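Long-range contact in methyl-coenzyme M reductase subunit beta (Methanosarcina barkeri, PDB 1E6Y), which forms part of the nickel enzyme that reduces methyl-coenzyme M with coenzyme B, releasing methane and the mixed heterodisulfide in the last step of methanogenesis: residues E[85-98]-E[107-119]. Numbering follows the deposited sequence.
Sequences VKKLVQVDEGDDTN and SLLIQSPKSRIIA
Asn98 and Gln111 form an antiparallel hydrogen-bonded pair, Asn98 N giving to Gln111 O at 3.0 Å and Gln111 N to Asn98 O at 2.8 Å. Their side chains run side by side on one face of the sheet, and Asn98 ND2 donates to Gln111 OE1 (2.9 Å) although the amide planes are 58° apart; the shorter chain reaches its mate because its CG lies anti to the backbone N (chi1 -170°). Pro113, just past the strand end, wedges its ring among Val89, Val91 and Thr97, with CG 3.7 Å from Val91 CG2. Val89, branched and apolar, suits the seam between helix end and strand: CG2 meets Ile110 CG2 (3.8 Å) and CG1 meets Pro113 CD (3.9 Å). The Asp96 carboxylate accepts the Lys114 N-H on the syn side of OD2 (2.9 Å). Arg116 NE (2.8 Å) and NH1 both donate side-on to Val89 O, which lies in the guanidinium plane, and Val91 CG2 covers one face. Asp95 ties the loop together, OD1 receiving the N-H groups of Val91 and Asp92 while OD2, in an Asx turn, accepts from Thr97 N and OG1. With an alanine in its place, these four donors would probably lose their shared acceptor, and the loop could shift on Pro113. The contact joins helix 78-89 to the hairpin of strands 98-102, outermost in this chain's sheet, and 107-111, also paired with 41-45; helix 125-141 packs on Val89 and Arg116, and Thr26 of the second beta subunit on Val91.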
ATOM      1  N   VAL E  85     -21.765  16.377  23.833  1.00 14.40           N
ATOM      2  CA  VAL E  85     -20.968  15.273  23.308  1.00 13.50           C
ATOM      3  C   VAL E  85     -21.274  13.976  24.060  1.00 13.17           C
ATOM      4  O   VAL E  85     -21.503  12.942  23.440  1.00 13.55           O
ATOM      5  CB  VAL E  85     -19.449  15.600  23.376  1.00 13.41           C
ATOM      6  CG1 VAL E  85     -18.607  14.340  23.179  1.00 12.96           C
ATOM      7  CG2 VAL E  85     -19.099  16.624  22.307  1.00 13.31           C
ATOM      8  N   LYS E  86     -21.403  14.060  25.381  1.00 12.88           N
ATOM      9  CA  LYS E  86     -21.759  12.892  26.182  1.00 13.00           C
ATOM     10  C   LYS E  86     -23.131  12.339  25.799  1.00 13.24           C
ATOM     11  O   LYS E  86     -23.314  11.123  25.732  1.00 13.79           O
ATOM     12  CB  LYS E  86     -21.737  13.223  27.680  1.00 13.48           C
ATOM     13  CG  LYS E  86     -22.178  12.055  28.553  1.00 14.51           C
ATOM     14  CD  LYS E  86     -21.812  12.228  30.013  1.00 15.82           C
ATOM     15  CE  LYS E  86     -22.140  10.958  30.791  1.00 16.45           C
ATOM     16  NZ  LYS E  86     -21.743  11.043  32.224  1.00 17.91           N
ATOM     17  N   LYS E  87     -24.081  13.229  25.522  1.00 14.06           N
ATOM     18  CA  LYS E  87     -25.427  12.821  25.118  1.00 14.46           C
ATOM     19  C   LYS E  87     -25.424  12.057  23.795  1.00 14.23           C
ATOM     20  O   LYS E  87     -26.216  11.134  23.601  1.00 14.84           O
ATOM     21  CB  LYS E  87     -26.346  14.039  24.998  1.00 16.36           C
ATOM     22  CG  LYS E  87     -26.739  14.667  26.328  1.00 18.50           C
ATOM     23  CD  LYS E  87     -27.641  15.874  26.115  1.00 20.47           C
ATOM     24  CE  LYS E  87     -27.875  16.625  27.416  1.00 21.94           C
ATOM     25  NZ  LYS E  87     -28.677  17.864  27.206  1.00 23.43           N
ATOM     26  N   LEU E  88     -24.526  12.445  22.894  1.00 13.44           N
ATOM     27  CA  LEU E  88     -24.428  11.824  21.575  1.00 12.65           C
ATOM     28  C   LEU E  88     -23.584  10.552  21.586  1.00 12.78           C
ATOM     29  O   LEU E  88     -23.830   9.632  20.807  1.00 12.37           O
ATOM     30  CB  LEU E  88     -23.844  12.820  20.572  1.00 12.97           C
ATOM     31  CG  LEU E  88     -24.730  14.023  20.250  1.00 12.15           C
ATOM     32  CD1 LEU E  88     -23.935  15.055  19.482  1.00 13.21           C
ATOM     33  CD2 LEU E  88     -25.940  13.568  19.451  1.00 13.25           C
ATOM     34  N   VAL E  89     -22.573  10.518  22.451  1.00 12.68           N
ATOM     35  CA  VAL E  89     -21.690   9.362  22.565  1.00 12.60           C
ATOM     36  C   VAL E  89     -22.338   8.213  23.338  1.00 13.09           C
ATOM     37  O   VAL E  89     -22.145   7.044  22.993  1.00 12.63           O
ATOM     38  CB  VAL E  89     -20.350   9.746  23.247  1.00 12.17           C
ATOM     39  CG1 VAL E  89     -19.505   8.504  23.502  1.00 12.62           C
ATOM     40  CG2 VAL E  89     -19.582  10.720  22.374  1.00 13.09           C
ATOM     41  N   GLN E  90     -23.126   8.543  24.362  1.00 13.65           N
ATOM     42  CA  GLN E  90     -23.744   7.528  25.215  1.00 14.83           C
ATOM     43  C   GLN E  90     -24.758   6.681  24.448  1.00 14.52           C
ATOM     44  O   GLN E  90     -25.276   7.102  23.414  1.00 14.57           O
ATOM     45  CB  GLN E  90     -24.417   8.183  26.430  1.00 16.89           C
ATOM     46  CG  GLN E  90     -25.723   8.898  26.126  1.00 20.09           C
ATOM     47  CD  GLN E  90     -26.483   9.280  27.382  1.00 22.10           C
ATOM     48  OE1 GLN E  90     -25.918   9.341  28.475  1.00 23.29           O
ATOM     49  NE2 GLN E  90     -27.774   9.547  27.229  1.00 23.20           N
ATOM     50  N   VAL E  91     -24.959   5.453  24.919  1.00 14.74           N
ATOM     51  CA  VAL E  91     -25.890   4.516  24.305  1.00 15.38           C
ATOM     52  C   VAL E  91     -27.122   4.321  25.187  1.00 16.75           C
ATOM     53  O   VAL E  91     -28.249   4.358  24.698  1.00 16.64           O
ATOM     54  CB  VAL E  91     -25.206   3.144  24.042  1.00 15.11           C
ATOM     55  CG1 VAL E  91     -26.242   2.095  23.674  1.00 14.96           C
ATOM     56  CG2 VAL E  91     -24.159   3.267  22.934  1.00 14.57           C
ATOM     57  N   ASP E  92     -26.893   4.092  26.471  1.00 17.79           N
ATOM     58  CA  ASP E  92     -27.975   3.999  27.453  1.00 19.15           C
ATOM     59  C   ASP E  92     -27.787   5.099  28.486  1.00 19.86           C
ATOM     60  O   ASP E  92     -26.660   5.450  28.828  1.00 19.06           O
ATOM     61  CB  ASP E  92     -27.968   2.629  28.157  1.00 19.85           C
ATOM     62  CG  ASP E  92     -27.830   1.468  27.188  1.00 21.37           C
ATOM     63  OD1 ASP E  92     -28.656   1.353  26.260  1.00 19.91           O
ATOM     64  OD2 ASP E  92     -26.863   0.690  27.338  1.00 21.52           O
ATOM     65  N   GLU E  93     -28.900   5.650  28.963  1.00 20.77           N
ATOM     66  CA  GLU E  93     -28.868   6.618  30.050  1.00 21.58           C
ATOM     67  C   GLU E  93     -28.254   5.990  31.296  1.00 20.65           C
ATOM     68  O   GLU E  93     -28.587   4.856  31.658  1.00 20.96           O
ATOM     69  CB  GLU E  93     -30.283   7.111  30.350  1.00 24.12           C
ATOM     70  CG  GLU E  93     -30.682   8.367  29.570  1.00 27.79           C
ATOM     71  CD  GLU E  93     -29.926   9.614  30.021  1.00 29.56           C
ATOM     72  OE1 GLU E  93     -29.810  10.560  29.213  1.00 31.76           O
ATOM     73  OE2 GLU E  93     -29.463   9.657  31.183  1.00 31.30           O
ATOM     74  N   GLY E  94     -27.225   6.646  31.822  1.00 20.31           N
ATOM     75  CA  GLY E  94     -26.565   6.145  33.013  1.00 18.57           C
ATOM     76  C   GLY E  94     -25.550   5.048  32.749  1.00 18.45           C
ATOM     77  O   GLY E  94     -25.127   4.361  33.682  1.00 18.09           O
ATOM     78  N   ASP E  95     -25.147   4.877  31.492  1.00 17.17           N
ATOM     79  CA  ASP E  95     -24.095   3.915  31.182  1.00 15.89           C
ATOM     80  C   ASP E  95     -22.703   4.468  31.487  1.00 15.35           C
ATOM     81  O   ASP E  95     -22.563   5.539  32.085  1.00 15.57           O
ATOM     82  CB  ASP E  95     -24.197   3.423  29.721  1.00 14.50           C
ATOM     83  CG  ASP E  95     -23.881   4.503  28.684  1.00 13.62           C
ATOM     84  OD1 ASP E  95     -24.095   4.231  27.486  1.00 12.93           O
ATOM     85  OD2 ASP E  95     -23.426   5.610  29.036  1.00 12.55           O
ATOM     86  N   ASP E  96     -21.680   3.762  31.022  1.00 15.20           N
ATOM     87  CA  ASP E  96     -20.300   4.063  31.385  1.00 15.08           C
ATOM     88  C   ASP E  96     -19.620   5.058  30.442  1.00 14.62           C
ATOM     89  O   ASP E  96     -18.400   5.209  30.468  1.00 15.11           O
ATOM     90  CB  ASP E  96     -19.490   2.762  31.468  1.00 15.66           C
ATOM     91  CG  ASP E  96     -19.560   1.939  30.193  1.00 17.28           C
ATOM     92  OD1 ASP E  96     -20.669   1.727  29.663  1.00 18.29           O
ATOM     93  OD2 ASP E  96     -18.497   1.486  29.730  1.00 18.66           O
ATOM     94  N   THR E  97     -20.415   5.783  29.657  1.00 14.00           N
ATOM     95  CA  THR E  97     -19.893   6.911  28.890  1.00 13.67           C
ATOM     96  C   THR E  97     -19.305   7.955  29.833  1.00 14.36           C
ATOM     97  O   THR E  97     -19.871   8.245  30.891  1.00 15.16           O
ATOM     98  CB  THR E  97     -20.992   7.581  28.046  1.00 13.17           C
ATOM     99  OG1 THR E  97     -21.635   6.597  27.229  1.00 12.06           O
ATOM    100  CG2 THR E  97     -20.399   8.663  27.155  1.00 13.33           C
ATOM    101  N   ASN E  98     -18.147   8.491  29.461  1.00 13.88           N
ATOM    102  CA  ASN E  98     -17.479   9.496  30.274  1.00 14.29           C
ATOM    103  C   ASN E  98     -16.824  10.546  29.389  1.00 14.67           C
ATOM    104  O   ASN E  98     -15.976  10.227  28.557  1.00 13.97           O
ATOM    105  CB  ASN E  98     -16.431   8.830  31.171  1.00 14.47           C
ATOM    106  CG  ASN E  98     -15.873   9.773  32.217  1.00 15.49           C
ATOM    107  OD1 ASN E  98     -16.609  10.550  32.826  1.00 15.85           O
ATOM    108  ND2 ASN E  98     -14.560   9.715  32.427  1.00 15.55           N
ATOM    109  N   SER E 107      -9.131  20.753  25.759  1.00 18.49           N
ATOM    110  CA  SER E 107      -9.320  19.410  25.218  1.00 17.67           C
ATOM    111  C   SER E 107     -10.351  18.601  25.999  1.00 16.87           C
ATOM    112  O   SER E 107     -10.747  18.985  27.101  1.00 16.70           O
ATOM    113  CB  SER E 107      -7.986  18.659  25.189  1.00 18.61           C
ATOM    114  OG  SER E 107      -7.501  18.417  26.496  1.00 19.91           O
ATOM    115  N   LEU E 108     -10.828  17.518  25.388  1.00 15.80           N
ATOM    116  CA  LEU E 108     -11.782  16.614  26.026  1.00 15.41           C
ATOM    117  C   LEU E 108     -11.240  15.191  26.063  1.00 14.50           C
ATOM    118  O   LEU E 108     -10.566  14.753  25.132  1.00 13.72           O
ATOM    119  CB  LEU E 108     -13.115  16.598  25.266  1.00 16.49           C
ATOM    120  CG  LEU E 108     -13.951  17.872  25.150  1.00 18.18           C
ATOM    121  CD1 LEU E 108     -15.161  17.593  24.267  1.00 18.92           C
ATOM    122  CD2 LEU E 108     -14.388  18.350  26.529  1.00 18.37           C
ATOM    123  N   LEU E 109     -11.557  14.472  27.135  1.00 13.61           N
ATOM    124  CA  LEU E 109     -11.504  13.016  27.135  1.00 13.10           C
ATOM    125  C   LEU E 109     -12.889  12.499  26.765  1.00 13.32           C
ATOM    126  O   LEU E 109     -13.881  12.866  27.397  1.00 13.30           O
ATOM    127  CB  LEU E 109     -11.114  12.492  28.522  1.00 13.68           C
ATOM    128  CG  LEU E 109     -11.223  10.982  28.773  1.00 14.30           C
ATOM    129  CD1 LEU E 109     -10.221  10.221  27.912  1.00 14.49           C
ATOM    130  CD2 LEU E 109     -10.983  10.695  30.249  1.00 14.70           C
ATOM    131  N   ILE E 110     -12.968  11.730  25.685  1.00 11.61           N
ATOM    132  CA  ILE E 110     -14.222  11.091  25.304  1.00 11.58           C
ATOM    133  C   ILE E 110     -14.080   9.585  25.413  1.00 11.29           C
ATOM    134  O   ILE E 110     -13.361   8.960  24.631  1.00 11.67           O
ATOM    135  CB  ILE E 110     -14.639  11.448  23.857  1.00 11.04           C
ATOM    136  CG1 ILE E 110     -14.718  12.968  23.688  1.00 11.05           C
ATOM    137  CG2 ILE E 110     -15.995  10.813  23.530  1.00 10.92           C
ATOM    138  CD1 ILE E 110     -15.095  13.402  22.293  1.00 11.29           C
ATOM    139  N   GLN E 111     -14.700   9.016  26.441  1.00 11.29           N
ATOM    140  CA  GLN E 111     -14.739   7.571  26.609  1.00 11.44           C
ATOM    141  C   GLN E 111     -16.113   7.055  26.210  1.00 11.35           C
ATOM    142  O   GLN E 111     -17.117   7.382  26.848  1.00 11.02           O
ATOM    143  CB  GLN E 111     -14.438   7.192  28.062  1.00 12.18           C
ATOM    144  CG  GLN E 111     -13.200   7.868  28.621  1.00 13.18           C
ATOM    145  CD  GLN E 111     -12.730   7.246  29.915  1.00 13.74           C
ATOM    146  OE1 GLN E 111     -13.255   7.545  30.986  1.00 14.44           O
ATOM    147  NE2 GLN E 111     -11.726   6.381  29.825  1.00 14.04           N
ATOM    148  N   SER E 112     -16.162   6.353  25.082  1.00 11.13           N
ATOM    149  CA  SER E 112     -17.383   5.694  24.636  1.00 11.15           C
ATOM    150  C   SER E 112     -17.794   4.648  25.665  1.00 11.15           C
ATOM    151  O   SER E 112     -16.945   4.081  26.356  1.00 10.91           O
ATOM    152  CB  SER E 112     -17.155   5.016  23.281  1.00 10.74           C
ATOM    153  OG  SER E 112     -17.182   5.959  22.226  1.00 11.03           O
ATOM    154  N   PRO E 113     -19.102   4.363  25.766  1.00 11.13           N
ATOM    155  CA  PRO E 113     -19.550   3.220  26.568  1.00 11.35           C
ATOM    156  C   PRO E 113     -18.982   1.910  26.030  1.00 11.77           C
ATOM    157  O   PRO E 113     -18.753   1.779  24.826  1.00 11.34           O
ATOM    158  CB  PRO E 113     -21.071   3.271  26.438  1.00 11.35           C
ATOM    159  CG  PRO E 113     -21.303   3.948  25.121  1.00 10.67           C
ATOM    160  CD  PRO E 113     -20.215   4.978  25.018  1.00 10.70           C
ATOM    161  N   LYS E 114     -18.758   0.950  26.921  1.00 12.59           N
ATOM    162  CA  LYS E 114     -18.241  -0.363  26.541  1.00 13.27           C
ATOM    163  C   LYS E 114     -19.072  -1.025  25.449  1.00 12.97           C
ATOM    164  O   LYS E 114     -18.544  -1.772  24.630  1.00 12.23           O
ATOM    165  CB  LYS E 114     -18.170  -1.287  27.762  1.00 16.19           C
ATOM    166  CG  LYS E 114     -16.939  -1.063  28.611  1.00 19.75           C
ATOM    167  CD  LYS E 114     -16.999  -1.814  29.930  1.00 21.73           C
ATOM    168  CE  LYS E 114     -15.688  -1.639  30.692  1.00 23.47           C
ATOM    169  NZ  LYS E 114     -15.767  -2.035  32.127  1.00 24.70           N
ATOM    170  N   SER E 115     -20.359  -0.693  25.407  1.00 11.39           N
ATOM    171  CA  SER E 115     -21.269  -1.253  24.416  1.00 10.99           C
ATOM    172  C   SER E 115     -20.829  -1.003  22.970  1.00 10.41           C
ATOM    173  O   SER E 115     -21.076  -1.839  22.099  1.00 10.41           O
ATOM    174  CB  SER E 115     -22.687  -0.709  24.627  1.00 10.72           C
ATOM    175  OG  SER E 115     -22.720   0.704  24.522  1.00 10.93           O
ATOM    176  N   ARG E 116     -20.180   0.132  22.709  1.00 10.50           N
ATOM    177  CA  ARG E 116     -19.710   0.418  21.346  1.00  9.94           C
ATOM    178  C   ARG E 116     -18.536  -0.482  20.970  1.00 10.20           C
ATOM    179  O   ARG E 116     -18.437  -0.895  19.814  1.00 10.25           O
ATOM    180  CB  ARG E 116     -19.345   1.888  21.177  1.00  9.81           C
ATOM    181  CG  ARG E 116     -20.526   2.836  21.365  1.00  8.87           C
ATOM    182  CD  ARG E 116     -20.184   4.251  20.939  1.00  8.60           C
ATOM    183  NE  ARG E 116     -21.305   5.186  21.058  1.00 10.61           N
ATOM    184  CZ  ARG E 116     -22.324   5.264  20.196  1.00  9.81           C
ATOM    185  NH1 ARG E 116     -23.264   6.182  20.448  1.00 11.01           N
ATOM    186  NH2 ARG E 116     -22.435   4.484  19.145  1.00 10.24           N
ATOM    187  N   ILE E 117     -17.714  -0.841  21.951  1.00 10.38           N
ATOM    188  CA  ILE E 117     -16.609  -1.765  21.732  1.00 10.80           C
ATOM    189  C   ILE E 117     -17.126  -3.204  21.637  1.00 10.82           C
ATOM    190  O   ILE E 117     -16.679  -3.978  20.786  1.00 10.47           O
ATOM    191  CB  ILE E 117     -15.567  -1.643  22.873  1.00 11.14           C
ATOM    192  CG1 ILE E 117     -14.908  -0.261  22.821  1.00 11.62           C
ATOM    193  CG2 ILE E 117     -14.522  -2.751  22.775  1.00 11.79           C
ATOM    194  CD1 ILE E 117     -14.287   0.088  21.470  1.00 11.92           C
ATOM    195  N   ILE E 118     -18.126  -3.530  22.449  1.00 10.63           N
ATOM    196  CA  ILE E 118     -18.720  -4.865  22.442  1.00 10.68           C
ATOM    197  C   ILE E 118     -19.414  -5.148  21.108  1.00 10.63           C
ATOM    198  O   ILE E 118     -19.249  -6.223  20.532  1.00 11.33           O
ATOM    199  CB  ILE E 118     -19.732  -5.023  23.608  1.00 11.29           C
ATOM    200  CG1 ILE E 118     -18.989  -4.974  24.947  1.00 11.84           C
ATOM    201  CG2 ILE E 118     -20.500  -6.342  23.480  1.00 11.67           C
ATOM    202  CD1 ILE E 118     -19.894  -4.791  26.148  1.00 13.28           C
ATOM    203  N   ALA E 119     -20.084  -4.132  20.572  1.00 10.42           N
ATOM    204  CA  ALA E 119     -20.798  -4.245  19.304  1.00 10.44           C
ATOM    205  C   ALA E 119     -19.895  -3.989  18.090  1.00 10.63           C
ATOM    206  O   ALA E 119     -20.353  -4.045  16.948  1.00 11.22           O
ATOM    207  CB  ALA E 119     -21.969  -3.278  19.288  1.00 10.42           C
TER
HETATM  208  O   HOH W   1     -24.169   1.554  26.877  1.00 12.75           O
HETATM  209  O   HOH W   2     -21.823   0.178  27.778  1.00 12.82           O